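Long-range contacts in acylneuraminate lyase (Mycoplasma synoviae, PDB 4N4P), which belongs to the dihydrodipicolinate synthetase family and folds as a TIM barrel, a ring of parallel strands wrapped by helices: residues Asn34-Glu38 and Asn73-Val77; Val65-Ala70 and Leu97-Tyr103. All coordinates share one frame; numbering follows the deposited sequence.

Both contacts sit on the outer, helical layer of the barrel and share helix 59-73, whose C-terminal end and following turn face helix 26-39 in contact 1, while its middle faces helix 88-100 in contact 2. The helix is thus gripped by its neighbours before and after it in the chain, with the two contact centres about 14 Å apart. Contact 1 is a surface contact and largely polar: R76 binds a carboxylate and an amide on helix 26-39, with V37 lying over the guanidinium and against V77. Contact 2 is partly buried and mostly apolar, a methionine, leucines and alanines packing helix against helix, with one tyrosine hydroxyl bonded to a helix carbonyl.

Contact 1: Asn34-Glu38 and Asn73-Val77; sequences NFLVE and NAGRV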
loop_
_atom_site.group_PDB
_atom_site.type_symbol
_atom_site.label_atom_id
_atom_site.label_comp_id
_atom_site.label_asym_id
_atom_site.label_seq_id
_atom_site.Cartn_x
_atom_site.Cartn_y
_atom_site.Cartn_z
ATOM N N ASN A 34 -23.332 5.738 -33.613
ATOM C CA ASN A 34 -24.776 5.605 -33.784
ATOM C C ASN A 34 -25.421 4.711 -32.738
ATOM O O ASN A 34 -26.513 5.002 -32.269
ATOM C CB ASN A 34 -25.136 5.092 -35.189
ATOM C CG ASN A 34 -24.771 6.072 -36.308
ATOM O OD1 ASN A 34 -24.540 7.268 -36.100
ATOM N ND2 ASN A 34 -24.750 5.547 -37.536
ATOM N N PHE A 35 -24.767 3.601 -32.391
ATOM C CA PHE A 35 -25.284 2.689 -31.378
ATOM C C PHE A 35 -25.433 3.435 -30.035
ATOM O O PHE A 35 -26.482 3.360 -29.372
ATOM C CB PHE A 35 -24.333 1.483 -31.245
ATOM C CG PHE A 35 -24.708 0.516 -30.157
ATOM C CD1 PHE A 35 -25.806 -0.321 -30.294
ATOM C CD2 PHE A 35 -23.919 0.426 -28.996
ATOM C CE1 PHE A 35 -26.132 -1.244 -29.286
ATOM C CE2 PHE A 35 -24.229 -0.476 -28.002
ATOM C CZ PHE A 35 -25.334 -1.319 -28.145
ATOM N N LEU A 36 -24.413 4.203 -29.678
ATOM C CA LEU A 36 -24.426 4.937 -28.403
ATOM C C LEU A 36 -25.525 6.002 -28.382
ATOM O O LEU A 36 -26.283 6.129 -27.411
ATOM C CB LEU A 36 -23.059 5.572 -28.133
ATOM C CG LEU A 36 -21.924 4.545 -27.964
ATOM C CD1 LEU A 36 -20.582 5.235 -27.700
ATOM C CD2 LEU A 36 -22.302 3.591 -26.813
ATOM N N VAL A 37 -25.617 6.764 -29.466
ATOM C CA VAL A 37 -26.623 7.818 -29.561
ATOM C C VAL A 37 -28.027 7.230 -29.670
ATOM O O VAL A 37 -28.928 7.657 -28.963
ATOM C CB VAL A 37 -26.345 8.741 -30.777
ATOM C CG1 VAL A 37 -27.487 9.791 -30.975
ATOM C CG2 VAL A 37 -24.959 9.440 -30.623
ATOM N N GLU A 38 -28.212 6.255 -30.560
ATOM C CA GLU A 38 -29.576 5.854 -30.950
ATOM C C GLU A 38 -30.149 4.721 -30.134
ATOM O O GLU A 38 -31.362 4.668 -29.918
ATOM C CB GLU A 38 -29.612 5.493 -32.446
ATOM C CG GLU A 38 -29.158 6.631 -33.341
ATOM C CD GLU A 38 -28.728 6.175 -34.742
ATOM O OE1 GLU A 38 -29.085 5.055 -35.167
ATOM O OE2 GLU A 38 -28.007 6.939 -35.413
ATOM N N ASN A 73 -21.552 11.822 -35.101
ATOM C CA ASN A 73 -22.415 12.415 -34.067
ATOM C C ASN A 73 -23.297 13.510 -34.681
ATOM O O ASN A 73 -24.475 13.600 -34.349
ATOM C CB ASN A 73 -21.579 13.016 -32.961
ATOM C CG ASN A 73 -22.423 13.680 -31.906
ATOM O OD1 ASN A 73 -23.406 13.103 -31.422
ATOM N ND2 ASN A 73 -22.059 14.901 -31.558
ATOM N N ALA A 74 -22.704 14.297 -35.594
ATOM C CA ALA A 74 -23.388 15.432 -36.236
ATOM C C ALA A 74 -24.097 16.307 -35.187
ATOM O O ALA A 74 -25.253 16.684 -35.363
ATOM C CB ALA A 74 -24.392 14.916 -37.281
ATOM N N GLY A 75 -23.417 16.570 -34.075
ATOM C CA GLY A 75 -23.915 17.434 -33.008
ATOM C C GLY A 75 -25.079 16.922 -32.163
ATOM O O GLY A 75 -25.649 17.691 -31.388
ATOM N N ARG A 76 -25.430 15.638 -32.286
ATOM C CA ARG A 76 -26.592 15.096 -31.557
ATOM C C ARG A 76 -26.381 15.060 -30.041
ATOM O O ARG A 76 -27.248 15.483 -29.277
ATOM C CB ARG A 76 -26.974 13.708 -32.052
ATOM C CG ARG A 76 -27.652 13.734 -33.422
ATOM C CD ARG A 76 -27.900 12.341 -33.923
ATOM N NE ARG A 76 -26.674 11.622 -34.283
ATOM C CZ ARG A 76 -26.627 10.323 -34.544
ATOM N NH1 ARG A 76 -27.730 9.571 -34.431
ATOM N NH2 ARG A 76 -25.478 9.761 -34.892
ATOM N N VAL A 77 -25.226 14.552 -29.620
ATOM C CA VAL A 77 -24.921 14.494 -28.189
ATOM C C VAL A 77 -23.632 15.242 -27.877
ATOM O O VAL A 77 -22.910 15.646 -28.774
ATOM C CB VAL A 77 -24.882 13.024 -27.667
ATOM C CG1 VAL A 77 -26.203 12.299 -27.964
ATOM C CG2 VAL A 77 -23.645 12.258 -28.210
#
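V37 on helix 26-39 and V77, in the loop leading into strand 78-82, bring their CA atoms to 7.0 Å, and N34 and N73 lie almost as close. This is an alpha-to-beta connection of a TIM barrel: helix 59-73 ends, A74 turns to positive phi, and a type I' turn from N73 to R76 redirects the chain toward strand 78-82, alongside helix 26-39. R76 carries most of the polar contact. Its NH1 donates to E38 OE2 at 2.8 Å, a salt bridge that uses the anti lone pair of the carboxylate, and its NH2 donates to N34 OD1 at 2.9 Å. Both acceptors lie near the guanidinium plane, although the N34 amide itself is turned 69° from that plane. A bend at chi3 (-69°) brings NE back to N73 O, which also accepts the backbone N of R76 from its opposite face. With a further bond from NH2 to A72 O, four hydrogen bonds fix the guanidinium, while V37 CG1 lies over one face, off toward the rim. On the inner side V37 CG2 meets V77 CG2 at 3.9 Å, the two side chains running antiparallel, and both valines touch I45 of strand 44-47. N73 steadies the turn: its OD1 takes the N-H of V77, in the carbonyl plane, at 2.9 Å.

Contact 2: Val65-Ala70 and Leu97-Tyr103; sequences VMKLVA and LAKELKY
Y103, just past the end of helix 88-100, bonds to M66 on helix 59-73, in the barrel's outer layer. The tyrosine hydroxyl donates to M66 O, with OH to O at 2.7 Å, and lies in the carbonyl plane on a lone pair. That oxygen already accepts the backbone N of A70, so the side-chain bond is added to a normal helical one. The M66 carbonyl stands at the edge of the tyrosine ring, near its plane, while V69 stands nearly perpendicular to the tyrosine side chain, its CB 3.5 Å from Y103 OH. Together they hem in the hydroxyl end of the ring.

The M66 side chain reaches helix 88-100. It bends at chi3 (70°), carrying the methyl over to A98, where CE meets CB at 3.7 Å, while SD lies near L97 CD2, the two chains crossing at a slant. L101 CD1 sits against the M66 backbone, 3.7 Å from M66 O, and also meets K67 CG. Further along, A70 CB rests against L101 CB at 4.1 Å, consistent with the close approach of the backbones there, 6.5 Å between the A70 and L101 CA atoms. A70 CB also meets Y103 CE1 at 4.0 Å. At the outer margin K67 turns at chi4 and sets NZ against L97 CD1, 4.3 Å from E100 OE2, beyond salt-bridge distance though the charges probably attract.

Helix 88-100 closes in a Schellman motif, with K102 at positive phi, and the chain then heads for strand 105-108. Beneath, M66, V69 and Y103 all touch I47 of strand 44-47, and V69 and Y103 share L79 of strand 78-82, while L68 faces helix 26-39 on another side of helix 59-73.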
loop_
_atom_site.group_PDB
_atom_site.type_symbol
_atom_site.label_atom_id
_atom_site.label_comp_id
_atom_site.label_asym_id
_atom_site.label_seq_id
_atom_site.Cartn_x
_atom_site.Cartn_y
_atom_site.Cartn_z
ATOM N N VAL A 65 -9.968 9.242 -35.529
ATOM C CA VAL A 65 -11.099 8.900 -34.636
ATOM C C VAL A 65 -11.890 10.148 -34.264
ATOM O O VAL A 65 -13.128 10.137 -34.272
ATOM C CB VAL A 65 -10.647 8.136 -33.365
ATOM C CG1 VAL A 65 -11.825 7.915 -32.400
ATOM C CG2 VAL A 65 -10.080 6.770 -33.789
ATOM N N MET A 66 -11.174 11.217 -33.953
ATOM C CA MET A 66 -11.827 12.473 -33.561
ATOM C C MET A 66 -12.709 13.004 -34.693
ATOM O O MET A 66 -13.834 13.491 -34.456
ATOM C CB MET A 66 -10.793 13.502 -33.169
ATOM C CG MET A 66 -10.075 13.176 -31.858
ATOM S SD MET A 66 -8.674 14.211 -31.482
ATOM C CE MET A 66 -9.467 15.786 -31.102
ATOM N N LYS A 67 -12.190 12.932 -35.924
ATOM C CA LYS A 67 -12.960 13.382 -37.097
ATOM C C LYS A 67 -14.184 12.527 -37.326
ATOM O O LYS A 67 -15.285 13.046 -37.527
ATOM C CB LYS A 67 -12.081 13.381 -38.361
ATOM C CG LYS A 67 -11.007 14.388 -38.291
ATOM C CD LYS A 67 -9.845 14.061 -39.210
ATOM C CE LYS A 67 -8.864 15.202 -39.227
ATOM N NZ LYS A 67 -9.551 16.474 -39.639
ATOM N N LEU A 68 -14.001 11.212 -37.273
ATOM C CA LEU A 68 -15.069 10.276 -37.574
ATOM C C LEU A 68 -16.186 10.372 -36.554
ATOM O O LEU A 68 -17.359 10.263 -36.910
ATOM C CB LEU A 68 -14.543 8.845 -37.628
ATOM C CG LEU A 68 -13.576 8.455 -38.747
ATOM C CD1 LEU A 68 -12.965 7.086 -38.428
ATOM C CD2 LEU A 68 -14.235 8.462 -40.134
ATOM N N VAL A 69 -15.820 10.592 -35.292
ATOM C CA VAL A 69 -16.830 10.709 -34.243
ATOM C C VAL A 69 -17.662 11.980 -34.416
ATOM O O VAL A 69 -18.907 11.952 -34.332
ATOM C CB VAL A 69 -16.199 10.665 -32.822
ATOM C CG1 VAL A 69 -17.200 11.114 -31.767
ATOM C CG2 VAL A 69 -15.715 9.236 -32.512
ATOM N N ALA A 70 -16.973 13.090 -34.661
ATOM C CA ALA A 70 -17.660 14.371 -34.830
ATOM C C ALA A 70 -18.603 14.318 -36.032
ATOM O O ALA A 70 -19.733 14.805 -35.950
ATOM C CB ALA A 70 -16.677 15.487 -34.968
ATOM N N LEU A 97 -7.406 20.473 -32.874
ATOM C CA LEU A 97 -8.341 19.710 -33.693
ATOM C C LEU A 97 -9.708 19.560 -33.015
ATOM O O LEU A 97 -10.731 19.699 -33.680
ATOM C CB LEU A 97 -7.783 18.316 -34.052
ATOM C CG LEU A 97 -8.640 17.451 -34.982
ATOM C CD1 LEU A 97 -8.908 18.124 -36.335
ATOM C CD2 LEU A 97 -8.024 16.051 -35.190
ATOM N N ALA A 98 -9.714 19.243 -31.714
ATOM C CA ALA A 98 -10.956 19.133 -30.957
ATOM C C ALA A 98 -11.776 20.419 -31.095
ATOM O O ALA A 98 -12.983 20.383 -31.260
ATOM C CB ALA A 98 -10.667 18.855 -29.479
ATOM N N LYS A 99 -11.093 21.553 -31.038
ATOM C CA LYS A 99 -11.796 22.833 -31.116
ATOM C C LYS A 99 -12.353 23.056 -32.532
ATOM O O LYS A 99 -13.509 23.468 -32.709
ATOM C CB LYS A 99 -10.845 23.956 -30.724
ATOM C CG LYS A 99 -11.411 25.380 -30.980
ATOM C CD LYS A 99 -12.659 25.644 -30.171
ATOM C CE LYS A 99 -13.137 27.115 -30.346
ATOM N NZ LYS A 99 -12.184 28.074 -29.695
ATOM N N GLU A 100 -11.512 22.808 -33.525
ATOM C CA GLU A 100 -11.909 22.850 -34.942
ATOM C C GLU A 100 -13.144 21.984 -35.206
ATOM O O GLU A 100 -14.050 22.361 -35.982
ATOM C CB GLU A 100 -10.722 22.420 -35.833
ATOM C CG GLU A 100 -11.046 22.337 -37.327
ATOM C CD GLU A 100 -9.941 21.697 -38.161
ATOM O OE1 GLU A 100 -8.820 22.241 -38.192
ATOM O OE2 GLU A 100 -10.197 20.651 -38.808
ATOM N N LEU A 101 -13.191 20.814 -34.562
ATOM C CA LEU A 101 -14.275 19.878 -34.794
ATOM C C LEU A 101 -15.484 20.112 -33.886
ATOM O O LEU A 101 -16.457 19.358 -33.963
ATOM C CB LEU A 101 -13.789 18.424 -34.652
ATOM C CG LEU A 101 -12.821 17.961 -35.742
ATOM C CD1 LEU A 101 -12.170 16.671 -35.270
ATOM C CD2 LEU A 101 -13.539 17.770 -37.070
ATOM N N LYS A 102 -15.392 21.152 -33.056
ATOM C CA LYS A 102 -16.483 21.628 -32.189
ATOM C C LYS A 102 -16.797 20.649 -31.066
ATOM O O LYS A 102 -17.963 20.480 -30.683
ATOM C CB LYS A 102 -17.765 21.939 -32.992
ATOM C CG LYS A 102 -17.560 22.749 -34.272
ATOM C CD LYS A 102 -17.532 24.218 -33.993
ATOM C CE LYS A 102 -18.192 24.988 -35.137
ATOM N NZ LYS A 102 -18.858 26.225 -34.619
ATOM N N TYR A 103 -15.759 20.011 -30.534
ATOM C CA TYR A 103 -15.914 19.197 -29.316
ATOM C C TYR A 103 -16.325 20.107 -28.164
ATOM O O TYR A 103 -15.930 21.272 -28.109
ATOM C CB TYR A 103 -14.596 18.448 -28.977
ATOM C CG TYR A 103 -14.507 17.144 -29.728
ATOM C CD1 TYR A 103 -14.213 17.122 -31.107
ATOM C CD2 TYR A 103 -14.795 15.935 -29.090
ATOM C CE1 TYR A 103 -14.183 15.909 -31.826
ATOM C CE2 TYR A 103 -14.770 14.736 -29.769
ATOM C CZ TYR A 103 -14.473 14.723 -31.158
ATOM O OH TYR A 103 -14.476 13.530 -31.839
#